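Local coordinates for protein lipolytic enzyme, G-D-S-L family (Bacteroides thetaiotaomicron, PDB 7BR2) that metabolizes the drug diltiazem as a gut microbial serine esterase of the SGNH (GDSL) hydrolase family, at residues Q11-F16 against K222-A227; D66-L71 against Q118-R123; P80-V85 against R131-G136. All blocks are in the same frame, centred on the assembly; numbering follows the deposited sequence.

Interaction 1 of 3, residues Q11-F16 against K222-A227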
ATOM      1  N   GLN A  11      -2.099 -15.994   6.693  1.00 55.50           N
ATOM      2  CA  GLN A  11      -1.399 -15.945   5.412  1.00 52.50           C
ATOM      3  C   GLN A  11      -2.123 -16.751   4.338  1.00 52.87           C
ATOM      4  O   GLN A  11      -2.245 -17.978   4.435  1.00 53.40           O
ATOM      5  CB  GLN A  11       0.032 -16.463   5.572  1.00 53.56           C
ATOM      6  CG  GLN A  11       0.785 -16.627   4.237  1.00 48.26           C
ATOM      7  CD  GLN A  11       2.257 -16.997   4.405  1.00 47.47           C
ATOM      8  OE1 GLN A  11       2.870 -16.714   5.434  1.00 54.32           O
ATOM      9  NE2 GLN A  11       2.828 -17.638   3.389  1.00 46.39           N
ATOM     10  N   THR A  12      -2.574 -16.053   3.295  1.00 45.87           N
ATOM     11  CA  THR A  12      -3.132 -16.671   2.105  1.00 43.17           C
ATOM     12  C   THR A  12      -2.335 -16.317   0.854  1.00 44.99           C
ATOM     13  O   THR A  12      -2.649 -16.819  -0.233  1.00 41.50           O
ATOM     14  CB  THR A  12      -4.597 -16.253   1.919  1.00 46.08           C
ATOM     15  OG1 THR A  12      -4.668 -14.834   1.716  1.00 43.40           O
ATOM     16  CG2 THR A  12      -5.420 -16.619   3.157  1.00 43.28           C
ATOM     17  N   VAL A  13      -1.311 -15.471   0.981  1.00 45.38           N
ATOM     18  CA  VAL A  13      -0.506 -14.988  -0.140  1.00 43.59           C
ATOM     19  C   VAL A  13       0.961 -15.087   0.254  1.00 37.12           C
ATOM     20  O   VAL A  13       1.358 -14.578   1.307  1.00 40.64           O
ATOM     21  CB  VAL A  13      -0.883 -13.539  -0.520  1.00 40.05           C
ATOM     22  CG1 VAL A  13       0.059 -12.989  -1.601  1.00 38.88           C
ATOM     23  CG2 VAL A  13      -2.321 -13.479  -0.997  1.00 34.69           C
ATOM     24  N   LYS A  14       1.767 -15.749  -0.570  1.00 37.49           N
ATOM     25  CA  LYS A  14       3.173 -15.872  -0.213  1.00 38.98           C
ATOM     26  C   LYS A  14       3.843 -14.502  -0.232  1.00 37.82           C
ATOM     27  O   LYS A  14       3.511 -13.662  -1.075  1.00 36.20           O
ATOM     28  CB  LYS A  14       3.934 -16.800  -1.156  1.00 42.70           C
ATOM     29  CG  LYS A  14       3.975 -18.248  -0.739  1.00 45.63           C
ATOM     30  CD  LYS A  14       4.685 -19.054  -1.816  1.00 53.99           C
ATOM     31  CE  LYS A  14       3.849 -19.245  -3.070  1.00 55.66           C
ATOM     32  NZ  LYS A  14       4.562 -20.111  -4.059  1.00 60.91           N
ATOM     33  N   PRO A  15       4.772 -14.242   0.688  1.00 36.75           N
ATOM     34  CA  PRO A  15       5.490 -12.963   0.670  1.00 34.01           C
ATOM     35  C   PRO A  15       6.326 -12.813  -0.593  1.00 34.33           C
ATOM     36  O   PRO A  15       6.693 -13.787  -1.250  1.00 32.92           O
ATOM     37  CB  PRO A  15       6.394 -13.039   1.908  1.00 36.41           C
ATOM     38  CG  PRO A  15       6.424 -14.499   2.295  1.00 37.97           C
ATOM     39  CD  PRO A  15       5.127 -15.069   1.858  1.00 38.50           C
ATOM     40  N   PHE A  16       6.622 -11.564  -0.940  1.00 34.37           N
ATOM     41  CA  PHE A  16       7.566 -11.318  -2.022  1.00 34.40           C
ATOM     42  C   PHE A  16       8.985 -11.640  -1.544  1.00 35.12           C
ATOM     43  O   PHE A  16       9.307 -11.514  -0.357  1.00 33.81           O
ATOM     44  CB  PHE A  16       7.469  -9.855  -2.490  1.00 34.62           C
ATOM     45  CG  PHE A  16       6.064  -9.415  -2.869  1.00 28.65           C
ATOM     46  CD1 PHE A  16       5.238 -10.242  -3.602  1.00 31.69           C
ATOM     47  CD2 PHE A  16       5.577  -8.168  -2.480  1.00 30.11           C
ATOM     48  CE1 PHE A  16       3.947  -9.838  -3.954  1.00 33.68           C
ATOM     49  CE2 PHE A  16       4.282  -7.755  -2.831  1.00 27.10           C
ATOM     50  CZ  PHE A  16       3.468  -8.598  -3.566  1.00 24.50           C
ATOM     51  N   LYS A 222      -0.860  -8.518   6.087  1.00 41.47           N
ATOM     52  CA  LYS A 222      -1.332  -9.576   6.978  1.00 42.59           C
ATOM     53  C   LYS A 222      -1.609 -10.852   6.190  1.00 36.61           C
ATOM     54  O   LYS A 222      -1.286 -11.955   6.646  1.00 37.08           O
ATOM     55  CB  LYS A 222      -2.557  -9.098   7.777  1.00 43.48           C
ATOM     56  CG  LYS A 222      -3.266 -10.178   8.623  1.00 54.07           C
ATOM     57  CD  LYS A 222      -4.132  -9.568   9.751  1.00 48.98           C
ATOM     58  CE  LYS A 222      -5.590  -9.627   9.347  1.00 47.97           C
ATOM     59  NZ  LYS A 222      -6.517  -9.063  10.352  1.00 56.07           N
ATOM     60  N   ALA A 223      -2.154 -10.719   4.984  1.00 34.83           N
ATOM     61  CA  ALA A 223      -2.327 -11.875   4.114  1.00 36.53           C
ATOM     62  C   ALA A 223      -0.997 -12.485   3.692  1.00 37.25           C
ATOM     63  O   ALA A 223      -0.963 -13.650   3.282  1.00 42.13           O
ATOM     64  CB  ALA A 223      -3.144 -11.491   2.877  1.00 35.90           C
ATOM     65  N   GLN A 224       0.093 -11.734   3.764  1.00 38.91           N
ATOM     66  CA  GLN A 224       1.413 -12.293   3.496  1.00 42.53           C
ATOM     67  C   GLN A 224       2.103 -12.797   4.764  1.00 46.41           C
ATOM     68  O   GLN A 224       3.292 -13.144   4.719  1.00 38.08           O
ATOM     69  CB  GLN A 224       2.291 -11.262   2.775  1.00 39.84           C
ATOM     70  CG  GLN A 224       1.794 -10.907   1.370  1.00 36.95           C
ATOM     71  CD  GLN A 224       2.827 -10.123   0.558  1.00 38.68           C
ATOM     72  OE1 GLN A 224       3.335  -9.099   1.015  1.00 34.89           O
ATOM     73  NE2 GLN A 224       3.117 -10.586  -0.656  1.00 35.40           N
ATOM     74  N   GLY A 225       1.389 -12.841   5.889  1.00 43.88           N
ATOM     75  CA  GLY A 225       1.926 -13.472   7.078  1.00 47.40           C
ATOM     76  C   GLY A 225       2.822 -12.609   7.938  1.00 47.29           C
ATOM     77  O   GLY A 225       3.657 -13.154   8.668  1.00 45.11           O
ATOM     78  N   PHE A 226       2.703 -11.280   7.853  1.00 37.83           N
ATOM     79  CA  PHE A 226       3.535 -10.373   8.634  1.00 40.71           C
ATOM     80  C   PHE A 226       2.856  -9.853   9.896  1.00 39.67           C
ATOM     81  O   PHE A 226       3.508  -9.160  10.687  1.00 37.54           O
ATOM     82  CB  PHE A 226       3.956  -9.174   7.771  1.00 38.80           C
ATOM     83  CG  PHE A 226       4.734  -9.557   6.541  1.00 39.10           C
ATOM     84  CD1 PHE A 226       5.788 -10.460   6.620  1.00 42.37           C
ATOM     85  CD2 PHE A 226       4.392  -9.034   5.303  1.00 31.08           C
ATOM     86  CE1 PHE A 226       6.497 -10.825   5.486  1.00 38.57           C
ATOM     87  CE2 PHE A 226       5.091  -9.394   4.163  1.00 37.28           C
ATOM     88  CZ  PHE A 226       6.143 -10.291   4.250  1.00 33.73           C
ATOM     89  N   ALA A 227       1.565 -10.128  10.086  1.00 41.41           N
ATOM     90  CA  ALA A 227       0.868  -9.644  11.273  1.00 48.26           C
ATOM     91  C   ALA A 227       1.351 -10.393  12.507  1.00 47.59           C
ATOM     92  O   ALA A 227       1.348 -11.629  12.539  1.00 47.88           O
ATOM     93  CB  ALA A 227      -0.641  -9.801  11.108  1.00 48.72           C
TER
HETATM   94  O   HOH W   1       5.184 -14.668   6.039  1.00 47.35           O
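Gln224 points NE2 at one face of the Phe16 ring, 3.4 Å above its plane and over its centre, the amide standing at 73° to the ring. It sits where helix 210-223 runs out in a Schellman motif: Gly225, at positive phi, is the C-prime residue, and its N bonds back to Lys222 O. The extended Gln224 side chain reaches Lys14 O through NE2, a weak bond of 3.1 Å, while OE1 pairs with the hydroxyl of Tyr43. A smaller residue such as alanine in place of Phe16 would probably cost NE2 its aromatic cover and leave the weak bond to Lys14 O less shielded. Pro15 adds an apolar touch, its CB 3.6 Å from Phe226 CZ. On the outer side Gln11, CG anti to its backbone N, runs past Gly225, and water 1 links Gln11 OE1 to Gln224 O. The loop before strand 21-26 is tied to the helix end chiefly through Ala223 O, which accepts two backbone bonds: Thr12 N at 2.9 Å, in the carbonyl plane on a lone pair, and Val13 N at 3.0 Å, from 33° above that plane.

Interaction 2 of 3, residues D66-L71 against Q118-R123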
ATOM      1  N   ASP A  66     -11.321  -3.323 -19.949  1.00 30.73           N
ATOM      2  CA  ASP A  66     -10.168  -2.462 -20.240  1.00 33.94           C
ATOM      3  C   ASP A  66      -8.855  -3.086 -19.772  1.00 29.48           C
ATOM      4  O   ASP A  66      -7.830  -3.030 -20.476  1.00 34.80           O
ATOM      5  CB  ASP A  66     -10.367  -1.104 -19.579  1.00 31.04           C
ATOM      6  CG  ASP A  66     -11.699  -0.481 -19.923  1.00 37.15           C
ATOM      7  OD1 ASP A  66     -11.888  -0.132 -21.107  1.00 41.14           O
ATOM      8  OD2 ASP A  66     -12.550  -0.327 -19.016  1.00 35.71           O
ATOM      9  N   MET A  67      -8.863  -3.644 -18.567  1.00 32.08           N
ATOM     10  CA  MET A  67      -7.712  -4.369 -18.055  1.00 27.87           C
ATOM     11  C   MET A  67      -7.279  -5.473 -19.017  1.00 29.14           C
ATOM     12  O   MET A  67      -6.077  -5.636 -19.306  1.00 28.65           O
ATOM     13  CB  MET A  67      -8.070  -4.914 -16.678  1.00 28.81           C
ATOM     14  CG  MET A  67      -8.302  -3.806 -15.657  1.00 31.14           C
ATOM     15  SD  MET A  67      -8.755  -4.472 -14.030  1.00 32.66           S
ATOM     16  CE  MET A  67      -9.499  -3.069 -13.215  1.00 29.84           C
ATOM     17  N   ASN A  68      -8.254  -6.216 -19.560  1.00 32.11           N
ATOM     18  CA  ASN A  68      -7.945  -7.261 -20.528  1.00 28.67           C
ATOM     19  C   ASN A  68      -7.343  -6.683 -21.803  1.00 32.37           C
ATOM     20  O   ASN A  68      -6.410  -7.268 -22.364  1.00 33.16           O
ATOM     21  CB  ASN A  68      -9.201  -8.068 -20.866  1.00 32.48           C
ATOM     22  CG  ASN A  68      -8.923  -9.168 -21.880  1.00 33.41           C
ATOM     23  OD1 ASN A  68      -8.243 -10.147 -21.572  1.00 34.62           O
ATOM     24  ND2 ASN A  68      -9.407  -8.989 -23.107  1.00 25.65           N
ATOM     25  N   LYS A  69      -7.910  -5.575 -22.315  1.00 37.53           N
ATOM     26  CA  LYS A  69      -7.358  -4.930 -23.514  1.00 32.96           C
ATOM     27  C   LYS A  69      -5.881  -4.592 -23.351  1.00 31.47           C
ATOM     28  O   LYS A  69      -5.116  -4.646 -24.322  1.00 29.64           O
ATOM     29  CB  LYS A  69      -8.080  -3.617 -23.848  1.00 33.00           C
ATOM     30  CG  LYS A  69      -9.446  -3.641 -24.469  1.00 37.29           C
ATOM     31  CD  LYS A  69      -9.819  -2.182 -24.831  1.00 35.86           C
ATOM     32  CE  LYS A  69      -9.362  -1.232 -23.731  1.00 39.43           C
ATOM     33  NZ  LYS A  69      -9.028   0.156 -24.152  1.00 29.88           N
ATOM     34  N   ARG A  70      -5.470  -4.183 -22.145  1.00 26.70           N
ATOM     35  CA  ARG A  70      -4.114  -3.653 -21.973  1.00 27.36           C
ATOM     36  C   ARG A  70      -3.130  -4.631 -21.329  1.00 27.29           C
ATOM     37  O   ARG A  70      -2.003  -4.234 -21.029  1.00 27.10           O
ATOM     38  CB  ARG A  70      -4.140  -2.354 -21.166  1.00 25.71           C
ATOM     39  CG  ARG A  70      -4.605  -2.490 -19.737  1.00 27.78           C
ATOM     40  CD  ARG A  70      -4.530  -1.126 -19.047  1.00 30.46           C
ATOM     41  NE  ARG A  70      -5.342  -1.048 -17.831  1.00 30.10           N
ATOM     42  CZ  ARG A  70      -4.870  -1.218 -16.600  1.00 34.16           C
ATOM     43  NH1 ARG A  70      -3.576  -1.480 -16.413  1.00 29.57           N
ATOM     44  NH2 ARG A  70      -5.690  -1.114 -15.557  1.00 27.67           N
ATOM     45  N   LEU A  71      -3.527  -5.887 -21.095  1.00 26.76           N
ATOM     46  CA  LEU A  71      -2.576  -6.867 -20.550  1.00 26.51           C
ATOM     47  C   LEU A  71      -1.238  -6.923 -21.312  1.00 25.36           C
ATOM     48  O   LEU A  71      -0.168  -6.891 -20.692  1.00 27.73           O
ATOM     49  CB  LEU A  71      -3.206  -8.259 -20.526  1.00 26.12           C
ATOM     50  CG  LEU A  71      -4.247  -8.537 -19.447  1.00 30.76           C
ATOM     51  CD1 LEU A  71      -4.726  -9.985 -19.541  1.00 34.26           C
ATOM     52  CD2 LEU A  71      -3.693  -8.216 -18.084  1.00 30.25           C
ATOM     53  N   GLN A 118     -13.151 -13.661 -17.655  1.00 40.54           N
ATOM     54  CA  GLN A 118     -12.794 -14.971 -18.199  1.00 44.25           C
ATOM     55  C   GLN A 118     -11.753 -14.844 -19.305  1.00 39.90           C
ATOM     56  O   GLN A 118     -10.872 -15.704 -19.444  1.00 39.62           O
ATOM     57  CB  GLN A 118     -14.051 -15.688 -18.713  1.00 44.22           C
ATOM     58  CG  GLN A 118     -14.927 -16.317 -17.605  1.00 46.85           C
ATOM     59  CD  GLN A 118     -16.241 -16.898 -18.131  1.00 52.37           C
ATOM     60  OE1 GLN A 118     -17.239 -16.193 -18.269  1.00 43.85           O
ATOM     61  NE2 GLN A 118     -16.243 -18.200 -18.402  1.00 52.29           N
ATOM     62  N   GLN A 119     -11.845 -13.785 -20.110  1.00 38.94           N
ATOM     63  CA  GLN A 119     -10.785 -13.490 -21.069  1.00 40.94           C
ATOM     64  C   GLN A 119      -9.454 -13.320 -20.344  1.00 32.70           C
ATOM     65  O   GLN A 119      -8.439 -13.947 -20.690  1.00 34.97           O
ATOM     66  CB  GLN A 119     -11.156 -12.219 -21.834  1.00 39.35           C
ATOM     67  CG  GLN A 119     -12.389 -12.331 -22.743  1.00 37.22           C
ATOM     68  CD  GLN A 119     -12.254 -13.413 -23.789  1.00 45.25           C
ATOM     69  OE1 GLN A 119     -12.684 -14.549 -23.594  1.00 47.52           O
ATOM     70  NE2 GLN A 119     -11.614 -13.073 -24.897  1.00 50.94           N
ATOM     71  N   MET A 120      -9.464 -12.507 -19.290  1.00 33.68           N
ATOM     72  CA  MET A 120      -8.233 -12.333 -18.517  1.00 35.48           C
ATOM     73  C   MET A 120      -7.750 -13.659 -17.926  1.00 40.17           C
ATOM     74  O   MET A 120      -6.556 -13.975 -17.984  1.00 37.06           O
ATOM     75  CB  MET A 120      -8.444 -11.309 -17.403  1.00 34.55           C
ATOM     76  CG  MET A 120      -8.817  -9.917 -17.876  1.00 31.52           C
ATOM     77  SD  MET A 120      -8.826  -8.809 -16.463  1.00 46.38           S
ATOM     78  CE  MET A 120      -7.115  -8.396 -16.477  1.00 41.33           C
ATOM     79  N   GLU A 121      -8.679 -14.447 -17.382  1.00 38.31           N
ATOM     80  CA  GLU A 121      -8.368 -15.703 -16.710  1.00 39.52           C
ATOM     81  C   GLU A 121      -7.656 -16.643 -17.657  1.00 37.61           C
ATOM     82  O   GLU A 121      -6.650 -17.274 -17.300  1.00 31.94           O
ATOM     83  CB  GLU A 121      -9.671 -16.338 -16.232  1.00 38.55           C
ATOM     84  CG  GLU A 121      -9.557 -17.509 -15.301  1.00 42.79           C
ATOM     85  CD  GLU A 121     -10.891 -18.224 -15.154  1.00 44.44           C
ATOM     86  OE1 GLU A 121     -11.803 -17.957 -15.963  1.00 46.17           O
ATOM     87  OE2 GLU A 121     -11.034 -19.040 -14.229  1.00 52.61           O
ATOM     88  N   LYS A 122      -8.190 -16.756 -18.873  1.00 33.41           N
ATOM     89  CA  LYS A 122      -7.517 -17.516 -19.912  1.00 32.25           C
ATOM     90  C   LYS A 122      -6.097 -17.002 -20.128  1.00 38.87           C
ATOM     91  O   LYS A 122      -5.157 -17.799 -20.242  1.00 37.97           O
ATOM     92  CB  LYS A 122      -8.323 -17.462 -21.207  1.00 35.69           C
ATOM     93  CG  LYS A 122      -7.583 -18.104 -22.357  1.00 49.62           C
ATOM     94  CD  LYS A 122      -8.475 -18.397 -23.558  1.00 56.07           C
ATOM     95  CE  LYS A 122      -7.773 -19.416 -24.477  1.00 58.06           C
ATOM     96  NZ  LYS A 122      -6.410 -18.970 -24.916  1.00 55.99           N
ATOM     97  N   ARG A 123      -5.911 -15.669 -20.173  1.00 36.12           N
ATOM     98  CA  ARG A 123      -4.545 -15.164 -20.362  1.00 33.06           C
ATOM     99  C   ARG A 123      -3.641 -15.549 -19.197  1.00 34.78           C
ATOM    100  O   ARG A 123      -2.488 -15.936 -19.400  1.00 32.61           O
ATOM    101  CB  ARG A 123      -4.516 -13.643 -20.552  1.00 28.10           C
ATOM    102  CG  ARG A 123      -5.410 -13.103 -21.638  1.00 32.51           C
ATOM    103  CD  ARG A 123      -4.883 -13.424 -23.053  1.00 37.53           C
ATOM    104  NE  ARG A 123      -3.426 -13.380 -23.208  1.00 36.83           N
ATOM    105  CZ  ARG A 123      -2.746 -12.306 -23.623  1.00 37.87           C
ATOM    106  NH1 ARG A 123      -1.422 -12.361 -23.759  1.00 32.94           N
ATOM    107  NH2 ARG A 123      -3.386 -11.173 -23.899  1.00 26.53           N
TER
HETATM  108  O   HOH W   2      -6.247 -10.577 -23.497  1.00 35.31           O
HETATM  109  O   HOH W   3      -9.666 -10.737 -25.777  1.00 46.10           O
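Met120 carries the tight half of this contact between helices 64-75 and 102-125, which run in the same general direction here: the axes of segments 66-71 and 118-123 come within 9.3 Å and cross at 32°. Its CG lies 3.5 Å from Asn68 CB, the two side chains running alongside in opposite senses. The chain then turns at its last torsion (chi3 86°), which brings the methyl CE to 3.6 Å from Met67 CB and 3.8 Å from Leu71 CD2. Leu25 of strand 21-26 touches Met67, Leu71 and Met120, so this apolar cluster faces the sheet.

The other half is looser and wet. No direct hydrogen bond joins the two segments; two waters do the work around the amide of Asn68, whose CG is anti to the backbone N. Water 2 donates to Asn68 OD1 at 2.8 Å and accepts from Arg123 NH2, lying in the guanidinium plane at its edge. Water 3 accepts from Asn68 ND2 and from Gln119 NE2, each 3.2 Å away. Arg123 is bent at chi2 and chi3; its CB and CG rest on Leu71 CD1, while NH1 forms a salt bridge with Asp72, just beyond the segment. The two helices pack side by side against the parallel sheet, as in the alpha/beta/alpha sandwich of SGNH hydrolases.

Interaction 3 of 3, residues P80-V85 against R131-G136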
ATOM      1  N   PRO A  80       5.798  -9.253 -14.870  1.00 28.59           N
ATOM      2  CA  PRO A  80       5.584  -9.551 -13.453  1.00 28.54           C
ATOM      3  C   PRO A  80       6.036 -10.967 -13.126  1.00 30.52           C
ATOM      4  O   PRO A  80       5.881 -11.892 -13.935  1.00 25.30           O
ATOM      5  CB  PRO A  80       4.068  -9.400 -13.287  1.00 29.00           C
ATOM      6  CG  PRO A  80       3.513  -9.725 -14.627  1.00 21.14           C
ATOM      7  CD  PRO A  80       4.521  -9.147 -15.602  1.00 30.90           C
ATOM      8  N   THR A  81       6.648 -11.108 -11.944  1.00 27.74           N
ATOM      9  CA  THR A  81       6.809 -12.402 -11.294  1.00 26.12           C
ATOM     10  C   THR A  81       5.621 -12.719 -10.397  1.00 29.41           C
ATOM     11  O   THR A  81       5.283 -13.894 -10.207  1.00 32.47           O
ATOM     12  CB  THR A  81       8.116 -12.449 -10.478  1.00 26.76           C
ATOM     13  OG1 THR A  81       8.071 -11.492  -9.412  1.00 27.98           O
ATOM     14  CG2 THR A  81       9.347 -12.193 -11.349  1.00 28.89           C
ATOM     15  N   VAL A  82       4.973 -11.685  -9.867  1.00 31.63           N
ATOM     16  CA  VAL A  82       3.746 -11.800  -9.088  1.00 33.10           C
ATOM     17  C   VAL A  82       2.775 -10.740  -9.591  1.00 29.69           C
ATOM     18  O   VAL A  82       3.111  -9.553  -9.608  1.00 28.30           O
ATOM     19  CB  VAL A  82       3.998 -11.623  -7.576  1.00 31.28           C
ATOM     20  CG1 VAL A  82       2.755 -11.995  -6.795  1.00 30.14           C
ATOM     21  CG2 VAL A  82       5.175 -12.483  -7.118  1.00 31.49           C
ATOM     22  N   LEU A  83       1.562 -11.159  -9.948  1.00 30.44           N
ATOM     23  CA  LEU A  83       0.545 -10.276 -10.518  1.00 32.54           C
ATOM     24  C   LEU A  83      -0.688 -10.305  -9.624  1.00 33.28           C
ATOM     25  O   LEU A  83      -1.283 -11.367  -9.418  1.00 31.92           O
ATOM     26  CB  LEU A  83       0.178 -10.698 -11.946  1.00 25.59           C
ATOM     27  CG  LEU A  83      -0.961  -9.943 -12.657  1.00 29.50           C
ATOM     28  CD1 LEU A  83      -0.619  -8.488 -12.841  1.00 27.79           C
ATOM     29  CD2 LEU A  83      -1.299 -10.573 -13.992  1.00 26.43           C
ATOM     30  N   MET A  84      -1.034  -9.156  -9.050  1.00 30.15           N
ATOM     31  CA  MET A  84      -2.263  -9.000  -8.291  1.00 30.82           C
ATOM     32  C   MET A  84      -3.335  -8.388  -9.188  1.00 32.23           C
ATOM     33  O   MET A  84      -3.056  -7.463  -9.951  1.00 29.52           O
ATOM     34  CB  MET A  84      -2.026  -8.133  -7.053  1.00 32.01           C
ATOM     35  CG  MET A  84      -1.445  -8.891  -5.856  1.00 29.72           C
ATOM     36  SD  MET A  84       0.171  -9.676  -6.125  1.00 32.19           S
ATOM     37  CE  MET A  84       1.223  -8.262  -6.468  1.00 28.31           C
ATOM     38  N   VAL A  85      -4.554  -8.926  -9.112  1.00 30.99           N
ATOM     39  CA  VAL A  85      -5.652  -8.553 -10.003  1.00 28.55           C
ATOM     40  C   VAL A  85      -6.856  -8.151  -9.155  1.00 32.79           C
ATOM     41  O   VAL A  85      -7.344  -8.950  -8.349  1.00 39.97           O
ATOM     42  CB  VAL A  85      -6.016  -9.696 -10.969  1.00 31.52           C
ATOM     43  CG1 VAL A  85      -7.135  -9.289 -11.913  1.00 28.45           C
ATOM     44  CG2 VAL A  85      -4.784 -10.169 -11.750  1.00 25.62           C
ATOM     45  N   ARG A 131       3.286 -15.776 -10.676  1.00 33.47           N
ATOM     46  CA  ARG A 131       2.339 -16.064  -9.613  1.00 31.82           C
ATOM     47  C   ARG A 131       1.142 -15.114  -9.696  1.00 35.00           C
ATOM     48  O   ARG A 131       1.310 -13.887  -9.672  1.00 35.03           O
ATOM     49  CB  ARG A 131       3.038 -15.945  -8.261  1.00 32.11           C
ATOM     50  CG  ARG A 131       2.145 -16.242  -7.068  1.00 32.32           C
ATOM     51  CD  ARG A 131       2.951 -16.729  -5.869  1.00 32.09           C
ATOM     52  NE  ARG A 131       3.947 -15.792  -5.353  1.00 32.54           N
ATOM     53  CZ  ARG A 131       3.745 -14.974  -4.321  1.00 34.92           C
ATOM     54  NH1 ARG A 131       2.568 -14.954  -3.702  1.00 34.75           N
ATOM     55  NH2 ARG A 131       4.721 -14.172  -3.905  1.00 30.88           N
ATOM     56  N   ILE A 132      -0.065 -15.679  -9.768  1.00 31.41           N
ATOM     57  CA  ILE A 132      -1.300 -14.910  -9.893  1.00 29.19           C
ATOM     58  C   ILE A 132      -1.957 -14.795  -8.522  1.00 35.15           C
ATOM     59  O   ILE A 132      -2.117 -15.796  -7.813  1.00 38.04           O
ATOM     60  CB  ILE A 132      -2.259 -15.555 -10.913  1.00 37.37           C
ATOM     61  CG1 ILE A 132      -1.567 -15.766 -12.262  1.00 37.98           C
ATOM     62  CG2 ILE A 132      -3.479 -14.684 -11.132  1.00 35.10           C
ATOM     63  CD1 ILE A 132      -1.141 -14.467 -12.930  1.00 32.30           C
ATOM     64  N   VAL A 133      -2.332 -13.575  -8.134  1.00 36.68           N
ATOM     65  CA  VAL A 133      -2.980 -13.323  -6.848  1.00 32.74           C
ATOM     66  C   VAL A 133      -4.276 -12.549  -7.087  1.00 42.21           C
ATOM     67  O   VAL A 133      -4.245 -11.344  -7.391  1.00 36.47           O
ATOM     68  CB  VAL A 133      -2.063 -12.560  -5.884  1.00 34.02           C
ATOM     69  CG1 VAL A 133      -2.765 -12.316  -4.562  1.00 33.70           C
ATOM     70  CG2 VAL A 133      -0.749 -13.329  -5.678  1.00 31.28           C
ATOM     71  N   MET A 134      -5.416 -13.221  -6.915  1.00 39.12           N
ATOM     72  CA  MET A 134      -6.693 -12.519  -6.953  1.00 37.37           C
ATOM     73  C   MET A 134      -6.847 -11.717  -5.671  1.00 37.87           C
ATOM     74  O   MET A 134      -6.689 -12.264  -4.577  1.00 41.81           O
ATOM     75  CB  MET A 134      -7.843 -13.516  -7.101  1.00 41.12           C
ATOM     76  CG  MET A 134      -7.856 -14.277  -8.416  1.00 38.01           C
ATOM     77  SD  MET A 134      -8.247 -13.239  -9.824  1.00 44.95           S
ATOM     78  CE  MET A 134      -6.796 -13.459 -10.855  1.00 41.30           C
ATOM     79  N   THR A 135      -7.103 -10.414  -5.792  1.00 39.55           N
ATOM     80  CA  THR A 135      -7.256  -9.547  -4.624  1.00 38.69           C
ATOM     81  C   THR A 135      -8.607  -8.856  -4.742  1.00 42.01           C
ATOM     82  O   THR A 135      -8.790  -7.981  -5.596  1.00 38.60           O
ATOM     83  CB  THR A 135      -6.130  -8.516  -4.495  1.00 34.04           C
ATOM     84  OG1 THR A 135      -6.291  -7.502  -5.497  1.00 52.81           O
ATOM     85  CG2 THR A 135      -4.805  -9.159  -4.684  1.00 33.34           C
ATOM     86  N   GLY A 136      -9.547  -9.241  -3.877  1.00 38.95           N
ATOM     87  CA  GLY A 136     -10.889  -8.696  -3.928  1.00 35.10           C
ATOM     88  C   GLY A 136     -10.873  -7.218  -3.629  1.00 33.27           C
ATOM     89  O   GLY A 136     -10.279  -6.805  -2.632  1.00 39.45           O
TER
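Backbone hydrogen bonding comes first. Strands 82-85 and 131-136 are a parallel pair in the five-stranded sheet of the SGNH-hydrolase fold, joined by a beta-alpha-beta crossover through helix 102-125. Val82 lies beside Arg131, Leu83 beside Ile132, Met84 beside Val133 and Val85 beside Met134. Bonds alternate in direction along the seam: Arg131 N gives to Thr81 O, Leu83 N to Arg131 O at 2.8 Å, Val133 N to Leu83 O, Val85 N to Val133 O, and Thr135 N to Val85 O at 3.0 Å. The Leu83 N bond is among the straightest, 167° at the hydrogen and nearly along the C=O axis. Thr135 OG1, held between its backbone N and carbonyl carbon, adds a weak 3.4 Å bond to the same Val85 O.

Apolar packing follows on both faces. On one, Leu83 CD2 meets Ile132 CD1 at 4.0 Å, and Met134, bent at chi2 and chi3, brings CE to 3.8 Å from Val85 CB; Phe124 and Phe117 of helix 102-125 cover these side chains. On the other, Met84 also folds at chi2 and chi3, setting SD 3.7 Å from Val133 CB. Its CG meets Thr135 CG2 at 3.6 Å, and Val82 CG1 touches Val133 CG2.

The charged group is Arg131. Its CG is anti to the backbone N and the chain bends at chi3 (61°), so the guanidinium lies alongside Val82 with CG1 4.0 Å above its plane, over the centre. NH1 forms a salt bridge with Glu176 and also bonds Lys14 O.

The chemistry thus divides the labour: main-chain bonds fix the register of two inner strands, methyl and sulfur contacts fill both faces, and the arginine's charge, set beside the apolar Val82, is probably balanced by Glu176 on strand 176-179.

Interactions 1 and 3 touch, their centres 13 Å apart: Lys14 O probably accepts a hydrogen bond from Arg131 NH1 at 3.1 Å, and Phe16 packs on the strands, its CZ 3.7 Å from Met84 CE. The N-terminal loop thereby covers part of the sheet face around Val82 and Met84. Interaction 2 lies about 13 Å from interaction 3 between centres, with nearest atoms about 5 Å apart and no contact; its helix 102-125 connects the two strands. Interactions 1 and 2 do not meet; their nearest atoms are about 16 Å apart. The probable catalytic triad, Ser28, His207 and Asp204, is in none of the six segments, although Ser28 follows strand 21-26, the neighbour of strand 82-85.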